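Long-range contact in uncharacterized protein Atu1656 (Agrobacterium tumefaciens, PDB 2OJH), which is of unknown function but folds as a six-bladed beta-propeller of the TolB family: residues Tyr188-Ile199 with Arg211-Pro222. Sequence-based numbering, arbitrary orientation.
Sequences YFNSSRTGQMQI and RITDSAYGDWFP
The amide of Q198 plugs into the loop that leads from R211 to strand 217-222. Its OE1 offers one lone pair to R211 NH2 (2.9 Å), lying in the guanidinium plane, and another bond of the same kind to S215 N, while NE2 gives a hydrogen to S215 OG (3.0 Å). A second N-H of NE2 turns back to M197 O, almost straight at 172°, so both ends of the amide are gripped and its flip is fixed; D219 N brackets that carbonyl from the other side of its plane. The side chain sets off away from the loop, though CB still touches T213 OG1, and the bend at chi2 (-77°) swings the amide back. The R211 guanidinium lies between T194 CG2 and the D214 carboxylate, each offset toward its rim; D214 meets it by charge alone. Beside this, I199 N points at T213 OG1 (2.7 Å) and I199 O takes both I212 N and T213 N. D219 OD2 accepts from T213 OG1 and S215 OG, a buried second shell that sets the two hydroxyls; S235 holds its other oxygen. Further along, N190 ND2 bonds D219 O (3.0 Å) and sits over the W220 ring, its amide plane 74° from the indole. Selenomethionine M197 touches the indole through CG at NE1 and CE2, with SE oblique to the six-membered ring, 5.0 Å from its centroid, a Met-aromatic contact. I199 CD1 packs on P222 CD (3.9 Å). Strand 217-224 opens the next four-stranded antiparallel sheet, making this a junction between successive beta-propeller blades, bridged by their connecting loop.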
loop_
_atom_site.group_PDB
_atom_site.type_symbol
_atom_site.label_atom_id
_atom_site.label_comp_id
_atom_site.label_asym_id
_atom_site.label_seq_id
_atom_site.Cartn_x
_atom_site.Cartn_y
_atom_site.Cartn_z
ATOM N N TYR A 188 3.503 10.796 0.283
ATOM C CA TYR A 188 2.619 10.920 -0.885
ATOM C C TYR A 188 1.314 10.219 -0.518
ATOM O O TYR A 188 1.307 9.208 0.233
ATOM C CB TYR A 188 3.236 10.241 -2.124
ATOM C CG TYR A 188 4.376 11.016 -2.776
ATOM C CD1 TYR A 188 5.603 11.215 -2.126
ATOM C CD2 TYR A 188 4.212 11.583 -4.052
ATOM C CE1 TYR A 188 6.639 11.974 -2.750
ATOM C CE2 TYR A 188 5.230 12.306 -4.667
ATOM C CZ TYR A 188 6.430 12.496 -4.017
ATOM O OH TYR A 188 7.401 13.215 -4.648
ATOM N N PHE A 189 0.207 10.770 -1.011
ATOM C CA PHE A 189 -1.124 10.265 -0.673
ATOM C C PHE A 189 -2.090 10.732 -1.765
ATOM O O PHE A 189 -1.662 11.422 -2.713
ATOM C CB PHE A 189 -1.539 10.743 0.741
ATOM C CG PHE A 189 -1.776 12.241 0.843
ATOM C CD1 PHE A 189 -0.706 13.137 1.017
ATOM C CD2 PHE A 189 -3.068 12.749 0.760
ATOM C CE1 PHE A 189 -0.924 14.503 1.086
ATOM C CE2 PHE A 189 -3.303 14.142 0.837
ATOM C CZ PHE A 189 -2.218 15.020 0.992
ATOM N N ASN A 190 -3.356 10.320 -1.694
ATOM C CA ASN A 190 -4.345 10.905 -2.628
ATOM C C ASN A 190 -5.443 11.684 -1.919
ATOM O O ASN A 190 -5.758 11.426 -0.760
ATOM C CB ASN A 190 -4.918 9.874 -3.639
ATOM C CG ASN A 190 -5.682 8.718 -2.984
ATOM O OD1 ASN A 190 -5.555 8.419 -1.793
ATOM N ND2 ASN A 190 -6.435 8.022 -3.796
ATOM N N SER A 191 -6.030 12.660 -2.607
ATOM C CA SER A 191 -7.018 13.467 -1.960
ATOM C C SER A 191 -8.105 13.782 -2.972
ATOM O O SER A 191 -7.811 13.967 -4.173
ATOM C CB SER A 191 -6.359 14.759 -1.452
ATOM O OG SER A 191 -7.291 15.596 -0.797
ATOM N N SER A 192 -9.349 13.839 -2.500
ATOM C CA SER A 192 -10.478 14.164 -3.375
ATOM C C SER A 192 -10.772 15.650 -3.389
ATOM O O SER A 192 -11.774 16.074 -3.990
ATOM C CB SER A 192 -11.747 13.456 -2.887
ATOM O OG SER A 192 -12.091 13.902 -1.568
ATOM N N ARG A 193 -9.916 16.451 -2.759
ATOM C CA ARG A 193 -10.212 17.873 -2.584
ATOM C C ARG A 193 -10.513 18.626 -3.886
ATOM O O ARG A 193 -11.195 19.655 -3.869
ATOM C CB ARG A 193 -9.142 18.587 -1.719
ATOM C CG ARG A 193 -7.809 18.910 -2.401
ATOM C CD ARG A 193 -6.749 19.332 -1.380
ATOM N NE ARG A 193 -6.370 18.234 -0.482
ATOM C CZ ARG A 193 -5.480 18.323 0.508
ATOM N NH1 ARG A 193 -4.853 19.469 0.754
ATOM N NH2 ARG A 193 -5.207 17.255 1.260
ATOM N N THR A 194 -10.030 18.118 -5.014
ATOM C CA THR A 194 -10.281 18.821 -6.291
ATOM C C THR A 194 -11.438 18.241 -7.079
ATOM O O THR A 194 -11.719 18.689 -8.190
ATOM C CB THR A 194 -9.045 18.814 -7.209
ATOM O OG1 THR A 194 -8.607 17.461 -7.410
ATOM C CG2 THR A 194 -7.900 19.663 -6.622
ATOM N N GLY A 195 -12.093 17.208 -6.566
ATOM C CA GLY A 195 -13.222 16.667 -7.329
ATOM C C GLY A 195 -13.072 15.201 -7.644
ATOM O O GLY A 195 -14.048 14.446 -7.612
ATOM N N GLN A 196 -11.841 14.786 -7.928
ATOM C CA GLN A 196 -11.545 13.371 -8.085
ATOM C C GLN A 196 -10.296 13.060 -7.291
ATOM O O GLN A 196 -9.604 13.973 -6.817
ATOM C CB GLN A 196 -11.416 12.985 -9.568
ATOM C CG GLN A 196 -10.300 13.687 -10.316
ATOM C CD GLN A 196 -10.559 13.827 -11.815
ATOM O OE1 GLN A 196 -11.607 14.324 -12.241
ATOM N NE2 GLN A 196 -9.590 13.409 -12.619
HETATM N N MSE A 197 -10.014 11.781 -7.089
HETATM C CA MSE A 197 -8.785 11.441 -6.398
HETATM C C MSE A 197 -7.585 11.846 -7.284
HETATM O O MSE A 197 -7.558 11.532 -8.488
HETATM C CB MSE A 197 -8.732 9.956 -6.055
HETATM C CG MSE A 197 -9.570 9.533 -4.839
HETATM SE SE MSE A 197 -9.142 10.574 -3.240
HETATM C CE MSE A 197 -9.229 9.313 -1.769
ATOM N N GLN A 198 -6.652 12.601 -6.695
ATOM C CA GLN A 198 -5.380 13.009 -7.309
ATOM C C GLN A 198 -4.273 12.775 -6.309
ATOM O O GLN A 198 -4.546 12.734 -5.083
ATOM C CB GLN A 198 -5.394 14.482 -7.636
ATOM C CG GLN A 198 -6.565 14.876 -8.538
ATOM C CD GLN A 198 -6.339 14.500 -9.995
ATOM O OE1 GLN A 198 -5.985 15.348 -10.792
ATOM N NE2 GLN A 198 -6.551 13.235 -10.339
ATOM N N ILE A 199 -3.044 12.636 -6.809
ATOM C CA ILE A 199 -1.891 12.454 -5.926
ATOM C C ILE A 199 -1.427 13.803 -5.397
ATOM O O ILE A 199 -1.295 14.787 -6.151
ATOM C CB ILE A 199 -0.699 11.669 -6.576
ATOM C CG1 ILE A 199 -1.190 10.386 -7.267
ATOM C CG2 ILE A 199 0.360 11.395 -5.522
ATOM C CD1 ILE A 199 -2.021 9.482 -6.403
ATOM N N ARG A 211 0.076 19.543 -4.847
ATOM C CA ARG A 211 -0.567 18.630 -5.769
ATOM C C ARG A 211 0.485 18.019 -6.686
ATOM O O ARG A 211 1.357 18.734 -7.201
ATOM C CB ARG A 211 -1.624 19.364 -6.595
ATOM C CG ARG A 211 -2.557 18.461 -7.357
ATOM C CD ARG A 211 -3.565 19.282 -8.097
ATOM N NE ARG A 211 -4.451 18.475 -8.927
ATOM C CZ ARG A 211 -5.491 18.965 -9.599
ATOM N NH1 ARG A 211 -5.803 20.262 -9.519
ATOM N NH2 ARG A 211 -6.234 18.156 -10.347
ATOM N N ILE A 212 0.379 16.710 -6.911
ATOM C CA ILE A 212 1.325 15.993 -7.768
ATOM C C ILE A 212 0.748 15.475 -9.079
ATOM O O ILE A 212 1.450 15.507 -10.094
ATOM C CB ILE A 212 2.000 14.837 -7.014
ATOM C CG1 ILE A 212 2.787 15.389 -5.811
ATOM C CG2 ILE A 212 2.832 13.975 -7.986
ATOM C CD1 ILE A 212 4.016 16.226 -6.135
ATOM N N THR A 213 -0.493 14.985 -9.080
ATOM C CA THR A 213 -1.166 14.716 -10.368
ATOM C C THR A 213 -2.289 15.712 -10.644
ATOM O O THR A 213 -2.934 16.224 -9.724
ATOM C CB THR A 213 -1.705 13.272 -10.496
ATOM O OG1 THR A 213 -2.694 13.018 -9.482
ATOM C CG2 THR A 213 -0.590 12.269 -10.364
ATOM N N ASP A 214 -2.507 15.987 -11.933
ATOM C CA ASP A 214 -3.606 16.802 -12.387
ATOM C C ASP A 214 -4.054 16.052 -13.631
ATOM O O ASP A 214 -3.517 16.282 -14.706
ATOM C CB ASP A 214 -3.082 18.183 -12.749
ATOM C CG ASP A 214 -4.184 19.189 -12.992
ATOM O OD1 ASP A 214 -5.331 18.791 -13.301
ATOM O OD2 ASP A 214 -3.892 20.395 -12.868
ATOM N N SER A 215 -4.954 15.081 -13.452
ATOM C CA SER A 215 -5.296 14.135 -14.518
ATOM C C SER A 215 -6.791 14.073 -14.725
ATOM O O SER A 215 -7.554 14.601 -13.911
ATOM C CB SER A 215 -4.784 12.724 -14.200
ATOM O OG SER A 215 -5.217 12.281 -12.910
ATOM N N ALA A 216 -7.198 13.421 -15.815
ATOM C CA ALA A 216 -8.584 13.038 -16.011
ATOM C C ALA A 216 -8.942 11.717 -15.317
ATOM O O ALA A 216 -9.927 11.082 -15.674
ATOM C CB ALA A 216 -8.902 12.934 -17.515
ATOM N N TYR A 217 -8.176 11.301 -14.321
ATOM C CA TYR A 217 -8.455 10.006 -13.687
ATOM C C TYR A 217 -8.565 10.161 -12.194
ATOM O O TYR A 217 -8.277 11.229 -11.668
ATOM C CB TYR A 217 -7.330 9.006 -13.971
ATOM C CG TYR A 217 -7.126 8.748 -15.443
ATOM C CD1 TYR A 217 -8.142 8.178 -16.217
ATOM C CD2 TYR A 217 -5.928 9.086 -16.064
ATOM C CE1 TYR A 217 -7.966 7.951 -17.564
ATOM C CE2 TYR A 217 -5.737 8.853 -17.434
ATOM C CZ TYR A 217 -6.766 8.284 -18.169
ATOM O OH TYR A 217 -6.615 8.062 -19.527
ATOM N N GLY A 218 -9.014 9.097 -11.526
ATOM C CA GLY A 218 -8.868 8.979 -10.068
ATOM C C GLY A 218 -7.617 8.156 -9.770
ATOM O O GLY A 218 -7.519 6.989 -10.159
ATOM N N ASP A 219 -6.678 8.759 -9.043
ATOM C CA ASP A 219 -5.317 8.261 -8.969
ATOM C C ASP A 219 -5.225 7.765 -7.562
ATOM O O ASP A 219 -5.624 8.477 -6.633
ATOM C CB ASP A 219 -4.326 9.417 -9.244
ATOM C CG ASP A 219 -4.355 9.908 -10.698
ATOM O OD1 ASP A 219 -4.672 9.101 -11.586
ATOM O OD2 ASP A 219 -4.019 11.083 -10.960
ATOM N N TRP A 220 -4.714 6.536 -7.384
ATOM C CA TRP A 220 -4.836 5.857 -6.114
ATOM C C TRP A 220 -3.535 5.111 -5.809
ATOM O O TRP A 220 -2.749 4.798 -6.712
ATOM C CB TRP A 220 -5.987 4.837 -6.217
ATOM C CG TRP A 220 -7.391 5.413 -5.969
ATOM C CD1 TRP A 220 -8.244 5.987 -6.882
ATOM C CD2 TRP A 220 -8.056 5.441 -4.715
ATOM N NE1 TRP A 220 -9.428 6.373 -6.241
ATOM C CE2 TRP A 220 -9.304 6.049 -4.899
ATOM C CE3 TRP A 220 -7.687 5.020 -3.415
ATOM C CZ2 TRP A 220 -10.199 6.243 -3.839
ATOM C CZ3 TRP A 220 -8.576 5.221 -2.376
ATOM C CH2 TRP A 220 -9.817 5.808 -2.594
ATOM N N PHE A 221 -3.306 4.800 -4.548
ATOM C CA PHE A 221 -2.191 3.944 -4.189
ATOM C C PHE A 221 -0.790 4.430 -4.623
ATOM O O PHE A 221 -0.029 3.642 -5.207
ATOM C CB PHE A 221 -2.405 2.501 -4.716
ATOM C CG PHE A 221 -3.836 2.034 -4.696
ATOM C CD1 PHE A 221 -4.551 1.929 -3.481
ATOM C CD2 PHE A 221 -4.467 1.683 -5.891
ATOM C CE1 PHE A 221 -5.908 1.530 -3.474
ATOM C CE2 PHE A 221 -5.821 1.265 -5.901
ATOM C CZ PHE A 221 -6.544 1.188 -4.693
ATOM N N PRO A 222 -0.412 5.693 -4.321
ATOM C CA PRO A 222 0.984 6.089 -4.638
ATOM C C PRO A 222 2.050 5.370 -3.802
ATOM O O PRO A 222 1.949 5.297 -2.548
ATOM C CB PRO A 222 0.972 7.617 -4.400
ATOM C CG PRO A 222 -0.119 7.827 -3.352
ATOM C CD PRO A 222 -1.186 6.820 -3.747
HETATM O O HOH W 1 -4.656 5.877 -2.414
#